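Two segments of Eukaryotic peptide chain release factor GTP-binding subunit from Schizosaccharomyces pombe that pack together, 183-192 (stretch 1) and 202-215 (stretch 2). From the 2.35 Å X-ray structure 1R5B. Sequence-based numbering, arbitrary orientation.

Stretch 1, residues 183-192: HLVVVINKMD
Stretch 2 202-215: RYKECVDKLSMFLR

Residues 184-189 form an extended β-strand, with phi between -87° and -114° and psi between 105° and 128° through Ile 188; Asn 189 ends it at -95°/170°. The chain then turns through Lys 190, whose phi/psi of 65°/33° is left-handed, into Met 191 (-66°/-22°) and Asp 192 (-79°/-21°). Stretch 2 is helical throughout, with phi/psi near -65°/-43°, and belongs to a longer helix that extends beyond both ends. Its backbone hydrogen bonds run from N of residue i+4 to O of residue i, from Cys 206 N to Arg 202 O at 2.8 Å through Leu 214 N to Leu 210 O at 2.8 Å; the last, Arg 215 N to Ser 211 O, is weak at 3.4 Å.

Strand and helix run in roughly opposite directions, their N-to-C axes at 144° and 10.2 Å apart at closest approach. The register places Leu 184 beside Leu 214, CA to CA 9.9 Å, and Ile 188 beside Tyr 203, CA to CA 7.5 Å, so the backbones lie nearer at the C-terminal end of the strand. No hydrogen bond crosses between the stretches; apolar side-chain packing joins them, burying 340 Å² in total. Leu 184, Val 186, Ile 188, Met 191, Cys 206, Leu 210 and Leu 214 are buried, and their apolar side chains suit such an interface; Tyr 203 and Val 207 remain partly exposed.

The alternation of the strand selects Leu 184, Val 186 and Ile 188, whose CA-to-CB bonds point toward the helix, whereas that of Val 187 points away. On the helix, Cys 206, Leu 210 and Leu 214 recur every four residues and point toward the strand. At the wide end, Leu 184 (chi1 t, chi2 p) brings CD2 to 4.2 Å from CD1 of Leu 214 (m, t). Val 186 (t) reaches two successive helical turns: its CG1 lies 4.0 Å from Leu 210 CD1, and its CG2 lies 4.2 Å from Leu 214 CD1. A branched valine thus spans both leucines.

Ile 188 (m, m) has the largest covered area, 84 Å². Its CD1 approaches Leu 210 CD1 to 3.5 Å and Cys 206 CB to 4.4 Å, while its CG1 lies 3.8 Å from Tyr 203 CE1 and 4.4 Å from Val 207 CG2. Leu 210 has chi1 -89° and chi2 156°, Cys 206 chi1 -73° and Val 207 chi1 163°. Cys 206 meets Ile 188 through its CB; its SG is farther off.

The CA-to-CB bonds of Tyr 203 (chi1 177°, chi2 74°) and Met 191 point sideways, but the ends of both side chains come nearer to the other stretch. The tyrosine ring meets Ile 188 CG1 and Met 191 SD obliquely. Met 191 folds through three m rotamers (-66°, -63°, -57°), placing CE 4.0 Å from Tyr 203 CB. Its flexible thioether extends the apolar contact past the strand.

Charged groups occupy the outer helix surface at Lys 204, Glu 205, Asp 208 and Arg 215. Within the helix, Arg 202 NH2 forms a salt bridge with Glu 205 OE1 at 3.2 Å, and Arg 202 NE donates to Glu 205 OE1 at 3.3 Å.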

ATOM      1  N   HIS A 183      -7.972   7.263  -9.380  1.00 37.12           N
ATOM      2  CA  HIS A 183      -7.510   6.133 -10.164  1.00 37.26           C
ATOM      3  C   HIS A 183      -8.585   5.066 -10.036  1.00 36.76           C
ATOM      4  O   HIS A 183      -8.683   4.378  -9.029  1.00 37.42           O
ATOM      5  CB  HIS A 183      -6.172   5.642  -9.635  1.00 37.68           C
ATOM      6  CG  HIS A 183      -5.625   4.472 -10.378  1.00 38.79           C
ATOM      7  ND1 HIS A 183      -6.072   3.190 -10.166  1.00 41.33           N
ATOM      8  CD2 HIS A 183      -4.662   4.384 -11.323  1.00 40.83           C
ATOM      9  CE1 HIS A 183      -5.404   2.359 -10.946  1.00 40.47           C
ATOM     10  NE2 HIS A 183      -4.540   3.058 -11.656  1.00 39.88           N
ATOM     11  N   LEU A 184      -9.418   4.972 -11.056  1.00 35.68           N
ATOM     12  CA  LEU A 184     -10.597   4.143 -11.010  1.00 34.87           C
ATOM     13  C   LEU A 184     -10.272   2.758 -11.546  1.00 33.89           C
ATOM     14  O   LEU A 184      -9.713   2.627 -12.623  1.00 34.12           O
ATOM     15  CB  LEU A 184     -11.679   4.798 -11.861  1.00 34.44           C
ATOM     16  CG  LEU A 184     -13.089   4.251 -11.776  1.00 34.78           C
ATOM     17  CD1 LEU A 184     -13.609   4.360 -10.366  1.00 35.74           C
ATOM     18  CD2 LEU A 184     -13.979   5.043 -12.712  1.00 35.23           C
ATOM     19  N   VAL A 185     -10.609   1.737 -10.777  1.00 32.59           N
ATOM     20  CA  VAL A 185     -10.604   0.365 -11.269  1.00 32.22           C
ATOM     21  C   VAL A 185     -12.006   0.048 -11.809  1.00 31.85           C
ATOM     22  O   VAL A 185     -12.990   0.166 -11.085  1.00 31.90           O
ATOM     23  CB  VAL A 185     -10.232  -0.629 -10.160  1.00 31.62           C
ATOM     24  CG1 VAL A 185     -10.249  -2.042 -10.687  1.00 31.80           C
ATOM     25  CG2 VAL A 185      -8.856  -0.292  -9.585  1.00 31.50           C
ATOM     26  N   VAL A 186     -12.081  -0.333 -13.079  1.00 31.27           N
ATOM     27  CA  VAL A 186     -13.339  -0.595 -13.751  1.00 31.17           C
ATOM     28  C   VAL A 186     -13.373  -2.080 -14.083  1.00 31.10           C
ATOM     29  O   VAL A 186     -12.565  -2.566 -14.881  1.00 31.05           O
ATOM     30  CB  VAL A 186     -13.464   0.224 -15.050  1.00 30.97           C
ATOM     31  CG1 VAL A 186     -14.711  -0.200 -15.843  1.00 31.90           C
ATOM     32  CG2 VAL A 186     -13.515   1.681 -14.751  1.00 30.46           C
ATOM     33  N   VAL A 187     -14.299  -2.791 -13.463  1.00 30.87           N
ATOM     34  CA  VAL A 187     -14.431  -4.228 -13.634  1.00 31.34           C
ATOM     35  C   VAL A 187     -15.577  -4.518 -14.626  1.00 31.74           C
ATOM     36  O   VAL A 187     -16.730  -4.163 -14.391  1.00 31.47           O
ATOM     37  CB  VAL A 187     -14.625  -4.882 -12.246  1.00 31.30           C
ATOM     38  CG1 VAL A 187     -15.313  -6.175 -12.328  1.00 31.84           C
ATOM     39  CG2 VAL A 187     -13.253  -5.069 -11.571  1.00 32.03           C
ATOM     40  N   ILE A 188     -15.234  -5.104 -15.766  1.00 31.93           N
ATOM     41  CA  ILE A 188     -16.219  -5.482 -16.757  1.00 32.24           C
ATOM     42  C   ILE A 188     -16.720  -6.886 -16.376  1.00 32.46           C
ATOM     43  O   ILE A 188     -16.016  -7.878 -16.585  1.00 32.60           O
ATOM     44  CB  ILE A 188     -15.603  -5.490 -18.187  1.00 32.39           C
ATOM     45  CG1 ILE A 188     -14.957  -4.142 -18.551  1.00 31.95           C
ATOM     46  CG2 ILE A 188     -16.663  -5.868 -19.224  1.00 32.64           C
ATOM     47  CD1 ILE A 188     -15.871  -2.989 -18.551  1.00 31.74           C
ATOM     48  N   ASN A 189     -17.936  -6.958 -15.827  1.00 32.07           N
ATOM     49  CA  ASN A 189     -18.489  -8.183 -15.243  1.00 31.23           C
ATOM     50  C   ASN A 189     -19.363  -8.957 -16.237  1.00 31.41           C
ATOM     51  O   ASN A 189     -19.675  -8.457 -17.312  1.00 30.96           O
ATOM     52  CB  ASN A 189     -19.295  -7.800 -13.999  1.00 30.91           C
ATOM     53  CG  ASN A 189     -19.649  -8.993 -13.118  1.00 29.87           C
ATOM     54  OD1 ASN A 189     -20.669  -8.985 -12.429  1.00 27.28           O
ATOM     55  ND2 ASN A 189     -18.803 -10.006 -13.124  1.00 26.18           N
ATOM     56  N   LYS A 190     -19.734 -10.183 -15.872  1.00 31.49           N
ATOM     57  CA  LYS A 190     -20.616 -11.041 -16.666  1.00 31.96           C
ATOM     58  C   LYS A 190     -20.020 -11.466 -18.007  1.00 32.08           C
ATOM     59  O   LYS A 190     -20.746 -11.661 -18.979  1.00 32.19           O
ATOM     60  CB  LYS A 190     -21.987 -10.385 -16.881  1.00 32.04           C
ATOM     61  CG  LYS A 190     -22.607  -9.783 -15.625  1.00 32.33           C
ATOM     62  CD  LYS A 190     -24.087  -9.503 -15.850  1.00 33.11           C
ATOM     63  CE  LYS A 190     -24.843  -9.222 -14.564  1.00 33.07           C
ATOM     64  NZ  LYS A 190     -26.046  -8.382 -14.848  1.00 32.73           N
ATOM     65  N   MET A 191     -18.705 -11.647 -18.052  1.00 32.34           N
ATOM     66  CA  MET A 191     -18.030 -12.059 -19.280  1.00 32.75           C
ATOM     67  C   MET A 191     -18.428 -13.485 -19.722  1.00 34.21           C
ATOM     68  O   MET A 191     -18.297 -13.827 -20.894  1.00 34.67           O
ATOM     69  CB  MET A 191     -16.506 -11.953 -19.115  1.00 32.16           C
ATOM     70  CG  MET A 191     -15.976 -10.522 -18.932  1.00 29.73           C
ATOM     71  SD  MET A 191     -16.234  -9.396 -20.325  1.00 23.67           S
ATOM     72  CE  MET A 191     -15.493 -10.195 -21.601  1.00 24.92           C
ATOM     73  N   ASP A 192     -18.920 -14.288 -18.780  1.00 35.53           N
ATOM     74  CA  ASP A 192     -19.306 -15.677 -19.007  1.00 36.57           C
ATOM     75  C   ASP A 192     -20.677 -15.848 -19.678  1.00 37.27           C
ATOM     76  O   ASP A 192     -20.967 -16.903 -20.254  1.00 37.41           O
ATOM     77  CB  ASP A 192     -19.330 -16.413 -17.655  1.00 36.99           C
ATOM     78  CG  ASP A 192     -20.550 -16.038 -16.791  1.00 38.03           C
ATOM     79  OD1 ASP A 192     -20.606 -14.901 -16.267  1.00 39.55           O
ATOM     80  OD2 ASP A 192     -21.507 -16.819 -16.589  1.00 39.93           O
ATOM     81  N   ARG A 202     -16.357  -7.751 -27.579  1.00 35.25           N
ATOM     82  CA  ARG A 202     -17.285  -7.165 -26.617  1.00 34.96           C
ATOM     83  C   ARG A 202     -16.517  -6.391 -25.556  1.00 34.82           C
ATOM     84  O   ARG A 202     -16.922  -5.300 -25.163  1.00 34.74           O
ATOM     85  CB  ARG A 202     -18.104  -8.258 -25.922  1.00 35.02           C
ATOM     86  CG  ARG A 202     -19.587  -7.976 -25.801  1.00 35.32           C
ATOM     87  CD  ARG A 202     -19.963  -6.810 -24.878  1.00 35.11           C
ATOM     88  NE  ARG A 202     -20.598  -5.740 -25.647  1.00 34.99           N
ATOM     89  CZ  ARG A 202     -21.711  -5.065 -25.321  1.00 34.76           C
ATOM     90  NH1 ARG A 202     -22.376  -5.289 -24.191  1.00 33.24           N
ATOM     91  NH2 ARG A 202     -22.164  -4.137 -26.159  1.00 34.13           N
ATOM     92  N   TYR A 203     -15.412  -6.970 -25.094  1.00 34.38           N
ATOM     93  CA  TYR A 203     -14.610  -6.373 -24.030  1.00 34.12           C
ATOM     94  C   TYR A 203     -14.019  -5.057 -24.494  1.00 34.12           C
ATOM     95  O   TYR A 203     -14.135  -4.049 -23.808  1.00 33.69           O
ATOM     96  CB  TYR A 203     -13.480  -7.315 -23.596  1.00 33.79           C
ATOM     97  CG  TYR A 203     -12.578  -6.720 -22.539  1.00 33.24           C
ATOM     98  CD1 TYR A 203     -13.007  -6.588 -21.226  1.00 32.50           C
ATOM     99  CD2 TYR A 203     -11.307  -6.268 -22.855  1.00 33.17           C
ATOM    100  CE1 TYR A 203     -12.187  -6.029 -20.259  1.00 32.36           C
ATOM    101  CE2 TYR A 203     -10.471  -5.712 -21.882  1.00 31.97           C
ATOM    102  CZ  TYR A 203     -10.914  -5.598 -20.594  1.00 31.86           C
ATOM    103  OH  TYR A 203     -10.091  -5.046 -19.633  1.00 31.00           O
ATOM    104  N   LYS A 204     -13.379  -5.094 -25.660  1.00 34.36           N
ATOM    105  CA  LYS A 204     -12.802  -3.913 -26.288  1.00 34.65           C
ATOM    106  C   LYS A 204     -13.867  -2.865 -26.567  1.00 34.17           C
ATOM    107  O   LYS A 204     -13.614  -1.680 -26.381  1.00 34.43           O
ATOM    108  CB  LYS A 204     -12.094  -4.270 -27.609  1.00 35.17           C
ATOM    109  CG  LYS A 204     -10.567  -4.259 -27.534  1.00 37.00           C
ATOM    110  CD  LYS A 204      -9.933  -4.184 -28.941  1.00 39.64           C
ATOM    111  CE  LYS A 204      -8.410  -3.992 -28.883  1.00 40.77           C
ATOM    112  NZ  LYS A 204      -7.778  -4.794 -27.784  1.00 41.55           N
ATOM    113  N   GLU A 205     -15.046  -3.304 -27.009  1.00 33.26           N
ATOM    114  CA  GLU A 205     -16.157  -2.400 -27.285  1.00 32.90           C
ATOM    115  C   GLU A 205     -16.637  -1.719 -26.011  1.00 32.65           C
ATOM    116  O   GLU A 205     -16.905  -0.528 -26.019  1.00 32.93           O
ATOM    117  CB  GLU A 205     -17.336  -3.136 -27.947  1.00 32.91           C
ATOM    118  CG  GLU A 205     -18.485  -2.213 -28.348  1.00 32.66           C
ATOM    119  CD  GLU A 205     -19.747  -2.949 -28.732  1.00 33.10           C
ATOM    120  OE1 GLU A 205     -19.873  -4.139 -28.382  1.00 33.55           O
ATOM    121  OE2 GLU A 205     -20.621  -2.332 -29.385  1.00 33.70           O
ATOM    122  N   CYS A 206     -16.734  -2.478 -24.924  1.00 32.31           N
ATOM    123  CA  CYS A 206     -17.170  -1.954 -23.638  1.00 31.86           C
ATOM    124  C   CYS A 206     -16.143  -0.994 -23.048  1.00 31.85           C
ATOM    125  O   CYS A 206     -16.503   0.018 -22.466  1.00 31.43           O
ATOM    126  CB  CYS A 206     -17.433  -3.096 -22.655  1.00 31.79           C
ATOM    127  SG  CYS A 206     -18.933  -4.041 -23.013  1.00 30.74           S
ATOM    128  N   VAL A 207     -14.867  -1.310 -23.229  1.00 31.95           N
ATOM    129  CA  VAL A 207     -13.783  -0.509 -22.674  1.00 32.10           C
ATOM    130  C   VAL A 207     -13.682   0.809 -23.435  1.00 32.08           C
ATOM    131  O   VAL A 207     -13.637   1.858 -22.820  1.00 32.30           O
ATOM    132  CB  VAL A 207     -12.432  -1.271 -22.718  1.00 32.17           C
ATOM    133  CG1 VAL A 207     -11.232  -0.328 -22.537  1.00 32.64           C
ATOM    134  CG2 VAL A 207     -12.416  -2.336 -21.657  1.00 32.67           C
ATOM    135  N   ASP A 208     -13.660   0.750 -24.764  1.00 31.89           N
ATOM    136  CA  ASP A 208     -13.561   1.951 -25.593  1.00 32.09           C
ATOM    137  C   ASP A 208     -14.705   2.930 -25.310  1.00 31.54           C
ATOM    138  O   ASP A 208     -14.496   4.137 -25.260  1.00 31.05           O
ATOM    139  CB  ASP A 208     -13.557   1.592 -27.088  1.00 32.51           C
ATOM    140  CG  ASP A 208     -12.325   0.778 -27.498  1.00 34.52           C
ATOM    141  OD1 ASP A 208     -11.511   0.410 -26.606  1.00 37.50           O
ATOM    142  OD2 ASP A 208     -12.095   0.453 -28.693  1.00 36.00           O
ATOM    143  N   LYS A 209     -15.903   2.399 -25.116  1.00 31.13           N
ATOM    144  CA  LYS A 209     -17.062   3.220 -24.822  1.00 31.25           C
ATOM    145  C   LYS A 209     -16.938   3.831 -23.436  1.00 31.22           C
ATOM    146  O   LYS A 209     -17.223   5.009 -23.255  1.00 31.01           O
ATOM    147  CB  LYS A 209     -18.343   2.384 -24.928  1.00 31.51           C
ATOM    148  CG  LYS A 209     -19.637   3.128 -24.603  1.00 32.87           C
ATOM    149  CD  LYS A 209     -19.963   4.193 -25.635  1.00 35.05           C
ATOM    150  CE  LYS A 209     -20.683   5.400 -25.023  1.00 37.23           C
ATOM    151  NZ  LYS A 209     -22.140   5.151 -24.844  1.00 38.38           N
ATOM    152  N   LEU A 210     -16.504   3.035 -22.457  1.00 30.96           N
ATOM    153  CA  LEU A 210     -16.379   3.530 -21.092  1.00 31.11           C
ATOM    154  C   LEU A 210     -15.293   4.616 -21.036  1.00 31.11           C
ATOM    155  O   LEU A 210     -15.437   5.631 -20.360  1.00 30.69           O
ATOM    156  CB  LEU A 210     -16.062   2.399 -20.116  1.00 30.98           C
ATOM    157  CG  LEU A 210     -17.279   1.699 -19.528  1.00 31.46           C
ATOM    158  CD1 LEU A 210     -16.910   0.309 -19.088  1.00 31.44           C
ATOM    159  CD2 LEU A 210     -17.840   2.476 -18.356  1.00 32.55           C
ATOM    160  N   SER A 211     -14.227   4.395 -21.789  1.00 31.08           N
ATOM    161  CA  SER A 211     -13.105   5.315 -21.842  1.00 31.16           C
ATOM    162  C   SER A 211     -13.531   6.693 -22.363  1.00 30.42           C
ATOM    163  O   SER A 211     -13.203   7.715 -21.781  1.00 30.27           O
ATOM    164  CB  SER A 211     -12.016   4.716 -22.726  1.00 31.06           C
ATOM    165  OG  SER A 211     -10.900   5.565 -22.744  1.00 32.69           O
ATOM    166  N   MET A 212     -14.285   6.718 -23.449  1.00 30.10           N
ATOM    167  CA  MET A 212     -14.813   7.982 -23.962  1.00 29.95           C
ATOM    168  C   MET A 212     -15.792   8.629 -22.964  1.00 29.67           C
ATOM    169  O   MET A 212     -15.708   9.820 -22.692  1.00 29.76           O
ATOM    170  CB  MET A 212     -15.473   7.768 -25.318  1.00 29.65           C
ATOM    171  CG  MET A 212     -14.488   7.352 -26.410  1.00 30.17           C
ATOM    172  SD  MET A 212     -13.106   8.508 -26.632  1.00 28.81           S
ATOM    173  CE  MET A 212     -13.745   9.484 -27.907  1.00 28.96           C
ATOM    174  N   PHE A 213     -16.667   7.827 -22.373  1.00 29.32           N
ATOM    175  CA  PHE A 213     -17.751   8.344 -21.551  1.00 29.02           C
ATOM    176  C   PHE A 213     -17.242   8.881 -20.215  1.00 28.87           C
ATOM    177  O   PHE A 213     -17.677   9.930 -19.769  1.00 27.76           O
ATOM    178  CB  PHE A 213     -18.809   7.246 -21.364  1.00 29.12           C
ATOM    179  CG  PHE A 213     -19.977   7.634 -20.493  1.00 28.30           C
ATOM    180  CD1 PHE A 213     -21.110   8.185 -21.045  1.00 28.22           C
ATOM    181  CD2 PHE A 213     -19.952   7.391 -19.124  1.00 28.38           C
ATOM    182  CE1 PHE A 213     -22.200   8.521 -20.250  1.00 28.27           C
ATOM    183  CE2 PHE A 213     -21.031   7.725 -18.327  1.00 28.25           C
ATOM    184  CZ  PHE A 213     -22.156   8.293 -18.894  1.00 27.90           C
ATOM    185  N   LEU A 214     -16.309   8.159 -19.598  1.00 29.54           N
ATOM    186  CA  LEU A 214     -15.794   8.512 -18.274  1.00 29.97           C
ATOM    187  C   LEU A 214     -14.983   9.799 -18.321  1.00 30.37           C
ATOM    188  O   LEU A 214     -15.042  10.617 -17.407  1.00 30.40           O
ATOM    189  CB  LEU A 214     -14.939   7.385 -17.709  1.00 30.10           C
ATOM    190  CG  LEU A 214     -15.718   6.156 -17.232  1.00 31.19           C
ATOM    191  CD1 LEU A 214     -14.741   5.035 -16.879  1.00 32.35           C
ATOM    192  CD2 LEU A 214     -16.604   6.475 -16.034  1.00 31.83           C
ATOM    193  N   ARG A 215     -14.231   9.978 -19.398  1.00 30.89           N
ATOM    194  CA  ARG A 215     -13.576  11.251 -19.665  1.00 31.22           C
ATOM    195  C   ARG A 215     -14.612  12.369 -19.841  1.00 30.74           C
ATOM    196  O   ARG A 215     -14.471  13.444 -19.269  1.00 30.84           O
ATOM    197  CB  ARG A 215     -12.684  11.146 -20.914  1.00 31.30           C
ATOM    198  CG  ARG A 215     -11.974  12.458 -21.315  1.00 33.34           C
ATOM    199  CD  ARG A 215     -11.033  13.019 -20.247  1.00 35.53           C
ATOM    200  NE  ARG A 215     -10.515  14.338 -20.623  1.00 38.00           N
ATOM    201  CZ  ARG A 215      -9.648  15.055 -19.897  1.00 38.74           C
ATOM    202  NH1 ARG A 215      -9.200  14.608 -18.735  1.00 38.73           N
ATOM    203  NH2 ARG A 215      -9.235  16.236 -20.334  1.00 39.72           N
TER